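Local coordinates for 5-carboxyvanillate decarboxylase (Sphingomonas paucimobilis, PDB 4L6D), which probably catalyses the manganese-dependent decarboxylation of 5-carboxyvanillate to vanillate with an active site of the amidohydrolase type, at residues S260-F263 against R264-A268; V207-L211 against S212-D216; P15-D18 against A19-H23; T77-G80 against V81-D85. All coordinates share one frame; numbering follows the deposited sequence.

Overall arrangement
The four local contacts fall into two pairs across an amidohydrolase-type barrel of eight parallel strands. Interactions 1 and 2, centres about 11 Å apart, touch where Tyr262 OH lies 2.5 Å from Asp216 OD1, probably a hydrogen bond. Interactions 3 and 4, centres about 10 Å apart, meet where Ala19 CB reaches Phe84 CZ at 3.5 Å. Between the pairs there is no touch; the centres of interactions 1 and 3 are about 36 Å apart. Interaction 4 borders the active-site vanillate through Thr77 and Ala78, pocket residues shared with the metal ligands His174 and Asp297. Interaction 1 touches another vanillate, away from the metal, through Ser260 and Arg264.

Interaction 1: residues S260-F263 against R264-A268; sequences SEYF and RRNFA. With VNL (4-hydroxy-3-methoxybenzoate), chain L.
Backbone bonds of the i to i+4 kind close the last turns of helix 259-266, from Arg264 N to Ser260 O (2.9 Å) down to Phe267 N to Phe263 O, where the donor stands above the carbonyl plane as Phe267 leaves helical geometry. Phe263 and Phe267 form an offset stack, centroids 4.8 Å apart and planes at 17°. With CG of Phe263 anti to the backbone N (chi1 -164°), its ring lies beneath Phe267 CB, which sits over the ring centre in a CH-pi contact. Tyr262 O meets the edge of the Phe267 ring. Arg265 grips Asn266 OD1 side-on, through NE at 2.9 Å and NH2 at 3.0 Å; NH2 lies on a lone pair, NE above the amide plane. Asn266 ND2 donates to Pro219 O and Leu221 O, so both ends of the amide are held. The Arg264 chain, extended from CG to NE, brings NH1 to Ser260 OG (3.1 Å), which also bonds Asp240, and NE to Val286 O. The guanidinium turns an edge to a vanillate bound away from the metal site, with Arg264 NH2 3.7 Å from its CO1. A leucine in place of Arg264 would probably leave Val286 O without this donor and that ligand without this cationic neighbour. Phe263 and Phe267 pack on Leu225 of strand 223-225, Ser260 rests on Leu236 of helix 236-249, and strand 267-270 starts at Phe267, whose ring meets Phe215 of helix 214-217.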
loop_
_atom_site.group_PDB
_atom_site.type_symbol
_atom_site.label_atom_id
_atom_site.label_comp_id
_atom_site.label_asym_id
_atom_site.label_seq_id
_atom_site.Cartn_x
_atom_site.Cartn_y
_atom_site.Cartn_z
ATOM N N SER A 260 5.699 -1.117 14.450
ATOM C CA SER A 260 4.276 -1.124 14.790
ATOM C C SER A 260 4.040 -0.428 16.122
ATOM O O SER A 260 2.951 0.108 16.372
ATOM C CB SER A 260 3.718 -2.551 14.837
ATOM O OG SER A 260 4.188 -3.241 15.985
ATOM N N GLU A 261 5.062 -0.431 16.976
ATOM C CA GLU A 261 4.959 0.260 18.259
ATOM C C GLU A 261 4.969 1.776 18.105
ATOM O O GLU A 261 4.243 2.466 18.815
ATOM C CB GLU A 261 6.021 -0.232 19.253
ATOM C CG GLU A 261 5.779 -1.685 19.659
ATOM C CD GLU A 261 6.952 -2.343 20.361
ATOM O OE1 GLU A 261 8.065 -1.780 20.368
ATOM O OE2 GLU A 261 6.756 -3.451 20.916
ATOM N N TYR A 262 5.773 2.296 17.179
ATOM C CA TYR A 262 5.625 3.703 16.802
ATOM C C TYR A 262 4.245 3.968 16.243
ATOM O O TYR A 262 3.642 5.003 16.536
ATOM C CB TYR A 262 6.669 4.140 15.771
ATOM C CG TYR A 262 8.054 4.090 16.339
ATOM C CD1 TYR A 262 8.452 4.995 17.319
ATOM C CD2 TYR A 262 8.948 3.103 15.945
ATOM C CE1 TYR A 262 9.709 4.939 17.868
ATOM C CE2 TYR A 262 10.215 3.033 16.494
ATOM C CZ TYR A 262 10.592 3.953 17.462
ATOM O OH TYR A 262 11.844 3.888 18.034
ATOM N N PHE A 263 3.737 3.060 15.410
ATOM C CA PHE A 263 2.453 3.341 14.801
ATOM C C PHE A 263 1.372 3.430 15.881
ATOM O O PHE A 263 0.556 4.343 15.863
ATOM C CB PHE A 263 2.079 2.324 13.712
ATOM C CG PHE A 263 0.968 2.813 12.836
ATOM C CD1 PHE A 263 1.229 3.715 11.815
ATOM C CD2 PHE A 263 -0.342 2.462 13.092
ATOM C CE1 PHE A 263 0.211 4.213 11.024
ATOM C CE2 PHE A 263 -1.378 2.959 12.302
ATOM C CZ PHE A 263 -1.099 3.836 11.263
ATOM N N ARG A 264 1.397 2.528 16.856
ATOM C CA ARG A 264 0.376 2.575 17.896
ATOM C C ARG A 264 0.615 3.717 18.893
ATOM O O ARG A 264 -0.349 4.299 19.399
ATOM C CB ARG A 264 0.276 1.237 18.641
ATOM C CG ARG A 264 -0.227 0.077 17.780
ATOM C CD ARG A 264 -0.411 -1.201 18.612
ATOM N NE ARG A 264 -0.340 -2.391 17.762
ATOM C CZ ARG A 264 0.782 -3.043 17.475
ATOM N NH1 ARG A 264 1.941 -2.650 17.988
ATOM N NH2 ARG A 264 0.747 -4.111 16.687
ATOM N N ARG A 265 1.877 4.048 19.174
ATOM C CA ARG A 265 2.180 5.093 20.158
ATOM C C ARG A 265 1.948 6.482 19.590
ATOM O O ARG A 265 1.356 7.345 20.254
ATOM C CB ARG A 265 3.634 4.987 20.640
ATOM C CG ARG A 265 3.968 5.912 21.810
ATOM C CD ARG A 265 5.457 5.870 22.185
ATOM N NE ARG A 265 6.264 6.486 21.134
ATOM C CZ ARG A 265 7.571 6.710 21.201
ATOM N NH1 ARG A 265 8.261 6.374 22.282
ATOM N NH2 ARG A 265 8.182 7.296 20.175
ATOM N N ASN A 266 2.434 6.699 18.371
ATOM C CA ASN A 266 2.487 8.039 17.775
ATOM C C ASN A 266 1.428 8.360 16.735
ATOM O O ASN A 266 1.295 9.526 16.341
ATOM C CB ASN A 266 3.870 8.285 17.171
ATOM C CG ASN A 266 4.958 8.353 18.224
ATOM O OD1 ASN A 266 5.673 7.374 18.479
ATOM N ND2 ASN A 266 5.085 9.517 18.861
ATOM N N PHE A 267 0.689 7.353 16.277
ATOM C CA PHE A 267 -0.322 7.592 15.246
ATOM C C PHE A 267 -1.724 7.251 15.720
ATOM O O PHE A 267 -1.913 6.417 16.606
ATOM C CB PHE A 267 -0.058 6.747 13.991
ATOM C CG PHE A 267 1.171 7.141 13.217
ATOM C CD1 PHE A 267 2.431 6.907 13.720
ATOM C CD2 PHE A 267 1.049 7.675 11.948
ATOM C CE1 PHE A 267 3.570 7.245 12.985
ATOM C CE2 PHE A 267 2.177 8.009 11.199
ATOM C CZ PHE A 267 3.435 7.797 11.724
ATOM N N ALA A 268 -2.695 7.900 15.082
ATOM C CA ALA A 268 -4.089 7.470 15.115
ATOM C C ALA A 268 -4.584 7.555 13.677
ATOM O O ALA A 268 -3.933 8.174 12.821
ATOM C CB ALA A 268 -4.933 8.367 16.040
HETATM C C1 VNL L . 1.078 -7.909 14.942
HETATM C CO1 VNL L . 1.691 -6.818 14.300
HETATM C CO2 VNL L . 1.771 -8.709 15.877
HETATM C CM1 VNL L . 3.031 -6.493 14.573
HETATM C CM2 VNL L . 3.103 -8.411 16.163
HETATM O OM VNL L . 3.879 -9.113 17.051
HETATM C CZ VNL L . 3.751 -7.272 15.489
HETATM C CC VNL L . -0.355 -8.232 14.635
HETATM C CV VNL L . 3.331 -10.224 17.783
HETATM O O1 VNL L . -1.188 -7.300 14.443
HETATM O O2 VNL L . -0.666 -9.450 14.584
HETATM O O3 VNL L . 5.093 -7.105 15.741
#

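Interaction 2: residues V207-L211 against S212-D216; sequences VRMIL and SGLFD
Met209, Ile210, Leu214 and Phe215 make a small apolar centre at the turn between helices 197-211 and 214-217. Met209 and Leu214 run side by side, and the bend of the thioether (chi3 76°) puts CE of Met209 3.6 Å from CD2 of Leu214. The Phe215 ring crosses Met209 and Ile210 at a slant, CE2 lying 3.9 Å from Met209 CB and 3.8 Å from Ile210 CG1, with Ile210 CA at its edge. Outward from this core, a Schellman motif ends the first helix: Leu214 N bonds Met209 O (3.3 Å) and Gly213 N bonds Ile210 O (3.1 Å). Gly213 takes a positive phi of 87°, where a CB would press on the preceding carbonyl, and doubles as N-cap of the next helix. Ser212 OG folds back onto Met209 O (2.9 Å), from above the carbonyl plane, so that oxygen takes two donors. An alanine at Ser212 would probably cost Met209 O its shorter bond, leaving the one from Leu214 N as its mate in this turn. Water 1 links Ile210 O to Phe215 N. Met209 leans on Phe161 of helix 158-167, Ile210 on Tyr262 of helix 259-266, while Arg208 pairs with Asp153 and with Asp188 of the second subunit.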
loop_
_atom_site.group_PDB
_atom_site.type_symbol
_atom_site.label_atom_id
_atom_site.label_comp_id
_atom_site.label_asym_id
_atom_site.label_seq_id
_atom_site.Cartn_x
_atom_site.Cartn_y
_atom_site.Cartn_z
ATOM N N VAL A 207 5.883 5.716 6.413
ATOM C CA VAL A 207 6.834 4.639 6.667
ATOM C C VAL A 207 8.272 5.177 6.720
ATOM O O VAL A 207 9.057 4.771 7.576
ATOM C CB VAL A 207 6.680 3.504 5.633
ATOM C CG1 VAL A 207 7.828 2.503 5.735
ATOM C CG2 VAL A 207 5.345 2.808 5.841
ATOM N N ARG A 208 8.610 6.108 5.828
ATOM C CA ARG A 208 9.926 6.740 5.865
ATOM C C ARG A 208 10.121 7.459 7.198
ATOM O O ARG A 208 11.193 7.395 7.794
ATOM C CB ARG A 208 10.114 7.741 4.716
ATOM C CG ARG A 208 10.158 7.115 3.324
ATOM C CD ARG A 208 10.323 8.206 2.244
ATOM N NE ARG A 208 11.627 8.859 2.374
ATOM C CZ ARG A 208 12.705 8.532 1.673
ATOM N NH1 ARG A 208 12.640 7.605 0.725
ATOM N NH2 ARG A 208 13.856 9.147 1.906
ATOM N N MET A 209 9.072 8.132 7.667
ATOM C CA MET A 209 9.161 8.839 8.951
ATOM C C MET A 209 9.485 7.873 10.078
ATOM O O MET A 209 10.400 8.104 10.872
ATOM C CB MET A 209 7.857 9.582 9.261
ATOM C CG MET A 209 7.597 10.782 8.345
ATOM S SD MET A 209 5.904 11.403 8.443
ATOM C CE MET A 209 5.920 12.277 10.006
ATOM N N ILE A 210 8.747 6.768 10.135
ATOM C CA ILE A 210 8.987 5.781 11.174
ATOM C C ILE A 210 10.385 5.171 11.078
ATOM O O ILE A 210 11.127 5.151 12.061
ATOM C CB ILE A 210 7.923 4.675 11.123
ATOM C CG1 ILE A 210 6.552 5.258 11.491
ATOM C CG2 ILE A 210 8.273 3.529 12.060
ATOM C CD1 ILE A 210 5.401 4.311 11.232
ATOM N N LEU A 211 10.741 4.663 9.903
ATOM C CA LEU A 211 12.011 3.960 9.753
ATOM C C LEU A 211 13.233 4.854 9.932
ATOM O O LEU A 211 14.302 4.371 10.308
ATOM C CB LEU A 211 12.085 3.223 8.406
ATOM C CG LEU A 211 11.092 2.065 8.249
ATOM C CD1 LEU A 211 11.272 1.408 6.887
ATOM C CD2 LEU A 211 11.234 1.034 9.365
ATOM N N SER A 212 13.070 6.156 9.691
ATOM C CA SER A 212 14.174 7.097 9.837
ATOM C C SER A 212 14.468 7.425 11.296
ATOM O O SER A 212 15.494 8.035 11.597
ATOM C CB SER A 212 13.886 8.396 9.090
ATOM O OG SER A 212 12.894 9.142 9.773
ATOM N N GLY A 213 13.567 7.034 12.200
ATOM C CA GLY A 213 13.753 7.320 13.614
ATOM C C GLY A 213 13.222 8.673 14.044
ATOM O O GLY A 213 13.578 9.181 15.107
ATOM N N LEU A 214 12.344 9.250 13.230
ATOM C CA LEU A 214 11.798 10.567 13.537
ATOM C C LEU A 214 11.093 10.556 14.891
ATOM O O LEU A 214 11.119 11.540 15.620
ATOM C CB LEU A 214 10.832 11.013 12.436
ATOM C CG LEU A 214 10.337 12.459 12.530
ATOM C CD1 LEU A 214 11.450 13.442 12.173
ATOM C CD2 LEU A 214 9.113 12.665 11.628
ATOM N N PHE A 215 10.475 9.428 15.228
ATOM C CA PHE A 215 9.753 9.331 16.494
ATOM C C PHE A 215 10.607 8.988 17.710
ATOM O O PHE A 215 10.109 9.017 18.830
ATOM C CB PHE A 215 8.526 8.437 16.345
ATOM C CG PHE A 215 7.621 8.891 15.234
ATOM C CD1 PHE A 215 6.762 9.959 15.423
ATOM C CD2 PHE A 215 7.683 8.289 13.972
ATOM C CE1 PHE A 215 5.937 10.410 14.377
ATOM C CE2 PHE A 215 6.870 8.727 12.936
ATOM C CZ PHE A 215 5.998 9.788 13.140
ATOM N N ASP A 216 11.888 8.685 17.501
ATOM C CA ASP A 216 12.829 8.687 18.620
ATOM C C ASP A 216 13.317 10.114 18.859
ATOM O O ASP A 216 13.572 10.508 19.998
ATOM C CB ASP A 216 14.015 7.751 18.380
ATOM C CG ASP A 216 13.650 6.290 18.572
ATOM O OD1 ASP A 216 12.576 5.989 19.155
ATOM O OD2 ASP A 216 14.455 5.439 18.149
HETATM O O HOH W 1 10.702 6.428 14.502
#

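Interaction 3: residues P15-D18 against A19-H23; sequences PVVD and ALRAH
Regular i to i+4 bonds hold the backbone of helix 14-23 together: Leu20 N to Val16 O (2.8 Å) and Arg21 N to Val17 O (2.9 Å) are short and lie nearly in line with the C=O bonds, whereas Ala19 N to Pro15 O and Ala22 N to Asp18 O are longer (3.2 Å). The single ionic contact, an i to i+3 salt bridge, joins Asp18 OD1 to Arg21 NH1 at 3.3 Å. Here the carboxylate oxygen comes to the edge of the guanidinium, the two planes being 34° apart. The same OD1 accepts from Gln14 NE2. Packing against a face of the same guanidinium comes from Val17: its CG1 lies 3.5 Å above the plane, offset toward the rim. Arg21 reaches there because its chain stays extended from CG to NE, with CG beside the backbone N (chi1 -72°), alongside Val17. One turn apart on the helix, Val16 and Leu20 lie side by side pointing the same way, CG1 of Val16 4.0 Å from CD1 of Leu20, and Leu20 goes on to Tyr40 of helix 33-40. The helix is therefore amphipathic: valine and leucine turn into the protein and Asp18 stands exposed. A salt bridge this long, at a solvent-facing carboxylate, probably adds only modest stability, with the Val17 methyl over one face probably limiting how the guanidinium can turn.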
loop_
_atom_site.group_PDB
_atom_site.type_symbol
_atom_site.label_atom_id
_atom_site.label_comp_id
_atom_site.label_asym_id
_atom_site.label_seq_id
_atom_site.Cartn_x
_atom_site.Cartn_y
_atom_site.Cartn_z
ATOM N N PRO A 15 -8.435 33.542 -0.927
ATOM C CA PRO A 15 -7.046 33.824 -1.326
ATOM C C PRO A 15 -6.303 32.584 -1.843
ATOM O O PRO A 15 -5.462 32.713 -2.736
ATOM C CB PRO A 15 -6.407 34.335 -0.028
ATOM C CG PRO A 15 -7.565 34.944 0.733
ATOM C CD PRO A 15 -8.718 33.999 0.448
ATOM N N VAL A 16 -6.605 31.407 -1.298
ATOM C CA VAL A 16 -5.965 30.176 -1.761
ATOM C C VAL A 16 -6.516 29.757 -3.132
ATOM O O VAL A 16 -5.758 29.395 -4.043
ATOM C CB VAL A 16 -6.114 29.038 -0.731
ATOM C CG1 VAL A 16 -5.408 27.778 -1.223
ATOM C CG2 VAL A 16 -5.545 29.482 0.618
ATOM N N VAL A 17 -7.835 29.836 -3.279
ATOM C CA VAL A 17 -8.475 29.578 -4.567
ATOM C C VAL A 17 -7.841 30.433 -5.654
ATOM O O VAL A 17 -7.460 29.920 -6.708
ATOM C CB VAL A 17 -9.989 29.856 -4.512
ATOM C CG1 VAL A 17 -10.596 29.845 -5.924
ATOM C CG2 VAL A 17 -10.676 28.835 -3.632
ATOM N N ASP A 18 -7.699 31.731 -5.390
ATOM C CA ASP A 18 -7.164 32.644 -6.397
ATOM C C ASP A 18 -5.741 32.263 -6.766
ATOM O O ASP A 18 -5.357 32.301 -7.943
ATOM C CB ASP A 18 -7.220 34.098 -5.917
ATOM C CG ASP A 18 -8.646 34.637 -5.844
ATOM O OD1 ASP A 18 -9.556 33.997 -6.409
ATOM O OD2 ASP A 18 -8.854 35.705 -5.229
ATOM N N ALA A 19 -4.949 31.903 -5.760
ATOM C CA ALA A 19 -3.571 31.514 -6.015
ATOM C C ALA A 19 -3.485 30.206 -6.809
ATOM O O ALA A 19 -2.622 30.070 -7.680
ATOM C CB ALA A 19 -2.794 31.411 -4.710
ATOM N N LEU A 20 -4.366 29.255 -6.520
ATOM C CA LEU A 20 -4.382 27.996 -7.275
ATOM C C LEU A 20 -4.889 28.176 -8.709
ATOM O O LEU A 20 -4.399 27.509 -9.605
ATOM C CB LEU A 20 -5.187 26.917 -6.551
ATOM C CG LEU A 20 -4.496 26.343 -5.320
ATOM C CD1 LEU A 20 -5.474 25.477 -4.545
ATOM C CD2 LEU A 20 -3.272 25.522 -5.715
ATOM N N ARG A 21 -5.861 29.062 -8.922
ATOM C CA ARG A 21 -6.269 29.413 -10.285
ATOM C C ARG A 21 -5.065 29.889 -11.101
ATOM O O ARG A 21 -4.838 29.429 -12.222
ATOM C CB ARG A 21 -7.356 30.499 -10.289
ATOM C CG ARG A 21 -8.733 30.024 -9.814
ATOM C CD ARG A 21 -9.844 30.844 -10.489
ATOM N NE ARG A 21 -11.179 30.451 -10.041
ATOM C CZ ARG A 21 -11.879 31.110 -9.123
ATOM N NH1 ARG A 21 -11.371 32.196 -8.556
ATOM N NH2 ARG A 21 -13.088 30.686 -8.771
ATOM N N ALA A 22 -4.284 30.804 -10.530
ATOM C CA ALA A 22 -3.085 31.283 -11.203
ATOM C C ALA A 22 -2.075 30.147 -11.383
ATOM O O ALA A 22 -1.472 30.005 -12.453
ATOM C CB ALA A 22 -2.461 32.445 -10.439
ATOM N N HIS A 23 -1.888 29.334 -10.349
ATOM C CA HIS A 23 -0.937 28.241 -10.451
ATOM C C HIS A 23 -1.305 27.249 -11.555
ATOM O O HIS A 23 -0.421 26.677 -12.209
ATOM C CB HIS A 23 -0.797 27.492 -9.133
ATOM C CG HIS A 23 0.473 26.715 -9.043
ATOM N ND1 HIS A 23 1.670 27.307 -8.709
ATOM C CD2 HIS A 23 0.747 25.414 -9.295
ATOM C CE1 HIS A 23 2.626 26.393 -8.729
ATOM N NE2 HIS A 23 2.093 25.238 -9.087
#

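Interaction 4: residues T77-G80 against V81-D85; sequences TAPG and VQMFD. With VNL (4-hydroxy-3-methoxybenzoate), chain J.
Gly80 O approaches the Phe84 ring obliquely, 4.1 Å from CE2, and one face of that ring carries water 2, which sits 3.3 Å above the plane, toward the rim. This water donates to Gly80 O (2.8 Å) and accepts from Met83 N (3.0 Å), tying the two halves of the loop together beside the aromatic. The Pro79 ring, which follows a cis peptide bond, crosses Met83 at a slant, Pro79 CG touching Met83 SD at 3.6 Å; with Met83 CG anti to its carbonyl carbon (chi1 -59°) and chi2 near 180°, the sulfur comes alongside the proline ring. Two turns shape the backbone. The first, of type II', runs from Pro79 to Gln82 and is closed by Gln82 N to Pro79 O (3.2 Å); Gly80 fills its second position with positive phi (59°), where a CB would clash with Val81 N. The second, of type I, runs from Val81 to Phe84 and has only a weak closing bond. Upstream, the active-site vanillate sets its methoxy carbon CV 3.3 Å from Ala78 O and beside Thr77 OG1, which bonds Tyr300 OH. Gln82 OE1 accepts from Asn144 N and NE2 bonds Thr147 OG1. The loop thus leads from strand 71-76 to helix 86-106, whose N-cap is Asp85, with Val81 against Leu92 and Ala93 of that helix and Met83 against Met33 and Val36 of helix 33-40.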
loop_
_atom_site.group_PDB
_atom_site.type_symbol
_atom_site.label_atom_id
_atom_site.label_comp_id
_atom_site.label_asym_id
_atom_site.label_seq_id
_atom_site.Cartn_x
_atom_site.Cartn_y
_atom_site.Cartn_z
ATOM N N THR A 77 -8.016 22.221 2.029
ATOM C CA THR A 77 -7.987 21.066 1.141
ATOM C C THR A 77 -6.623 20.910 0.480
ATOM O O THR A 77 -5.928 21.897 0.237
ATOM C CB THR A 77 -9.101 21.197 0.078
ATOM O OG1 THR A 77 -9.208 19.976 -0.655
ATOM C CG2 THR A 77 -8.836 22.364 -0.873
ATOM N N ALA A 78 -6.232 19.665 0.218
ATOM C CA ALA A 78 -5.009 19.409 -0.525
ATOM C C ALA A 78 -5.101 20.117 -1.881
ATOM O O ALA A 78 -6.181 20.207 -2.471
ATOM C CB ALA A 78 -4.829 17.906 -0.721
ATOM N N PRO A 79 -3.970 20.625 -2.395
ATOM C CA PRO A 79 -2.598 20.521 -1.884
ATOM C C PRO A 79 -2.193 21.616 -0.899
ATOM O O PRO A 79 -0.999 21.875 -0.730
ATOM C CB PRO A 79 -1.768 20.650 -3.164
ATOM C CG PRO A 79 -2.557 21.636 -3.981
ATOM C CD PRO A 79 -4.013 21.310 -3.702
ATOM N N GLY A 80 -3.164 22.228 -0.233
ATOM C CA GLY A 80 -2.866 23.269 0.736
ATOM C C GLY A 80 -2.107 24.414 0.099
ATOM O O GLY A 80 -2.488 24.882 -0.980
ATOM N N VAL A 81 -1.042 24.858 0.765
ATOM C CA VAL A 81 -0.195 25.930 0.254
ATOM C C VAL A 81 1.153 25.410 -0.217
ATOM O O VAL A 81 2.069 26.188 -0.489
ATOM C CB VAL A 81 0.049 27.043 1.316
ATOM C CG1 VAL A 81 -1.279 27.654 1.767
ATOM C CG2 VAL A 81 0.841 26.503 2.508
ATOM N N GLN A 82 1.257 24.093 -0.333
ATOM C CA GLN A 82 2.545 23.451 -0.571
ATOM C C GLN A 82 3.079 23.536 -1.993
ATOM O O GLN A 82 4.259 23.278 -2.214
ATOM C CB GLN A 82 2.494 21.998 -0.111
ATOM C CG GLN A 82 2.391 21.862 1.397
ATOM C CD GLN A 82 1.804 20.532 1.786
ATOM O OE1 GLN A 82 0.638 20.446 2.187
ATOM N NE2 GLN A 82 2.607 19.477 1.664
ATOM N N MET A 83 2.233 23.900 -2.955
ATOM C CA MET A 83 2.714 24.020 -4.334
ATOM C C MET A 83 3.369 25.364 -4.654
ATOM O O MET A 83 4.035 25.498 -5.678
ATOM C CB MET A 83 1.597 23.762 -5.343
ATOM C CG MET A 83 0.972 22.391 -5.209
ATOM S SD MET A 83 -0.109 21.992 -6.584
ATOM C CE MET A 83 1.100 21.614 -7.856
ATOM N N PHE A 84 3.171 26.356 -3.789
ATOM C CA PHE A 84 3.644 27.712 -4.041
ATOM C C PHE A 84 5.111 27.891 -3.653
ATOM O O PHE A 84 5.688 27.059 -2.952
ATOM C CB PHE A 84 2.783 28.718 -3.262
ATOM C CG PHE A 84 1.301 28.561 -3.490
ATOM C CD1 PHE A 84 0.782 28.535 -4.771
ATOM C CD2 PHE A 84 0.429 28.430 -2.420
ATOM C CE1 PHE A 84 -0.578 28.385 -4.980
ATOM C CE2 PHE A 84 -0.935 28.280 -2.628
ATOM C CZ PHE A 84 -1.437 28.259 -3.913
ATOM N N ASP A 85 5.720 28.988 -4.088
ATOM C CA ASP A 85 7.053 29.308 -3.589
ATOM C C ASP A 85 6.977 29.595 -2.089
ATOM O O ASP A 85 5.883 29.753 -1.535
ATOM C CB ASP A 85 7.677 30.480 -4.348
ATOM C CG ASP A 85 6.850 31.747 -4.259
ATOM O OD1 ASP A 85 6.650 32.258 -3.140
ATOM O OD2 ASP A 85 6.422 32.252 -5.317
HETATM C C1 VNL J . -10.383 14.009 -3.700
HETATM C CO1 VNL J . -10.852 13.195 -2.659
HETATM C CO2 VNL J . -9.541 15.109 -3.443
HETATM C CM1 VNL J . -10.492 13.472 -1.327
HETATM C CM2 VNL J . -9.162 15.393 -2.133
HETATM O OM VNL J . -8.347 16.439 -1.786
HETATM C CZ VNL J . -9.658 14.552 -1.039
HETATM C CC VNL J . -10.814 13.719 -5.113
HETATM C CV VNL J . -7.808 17.306 -2.802
HETATM O O1 VNL J . -11.783 12.946 -5.342
HETATM O O2 VNL J . -10.228 14.315 -6.049
HETATM O O3 VNL J . -9.527 15.076 0.217
HETATM O O HOH W 2 -0.521 24.966 -2.992
#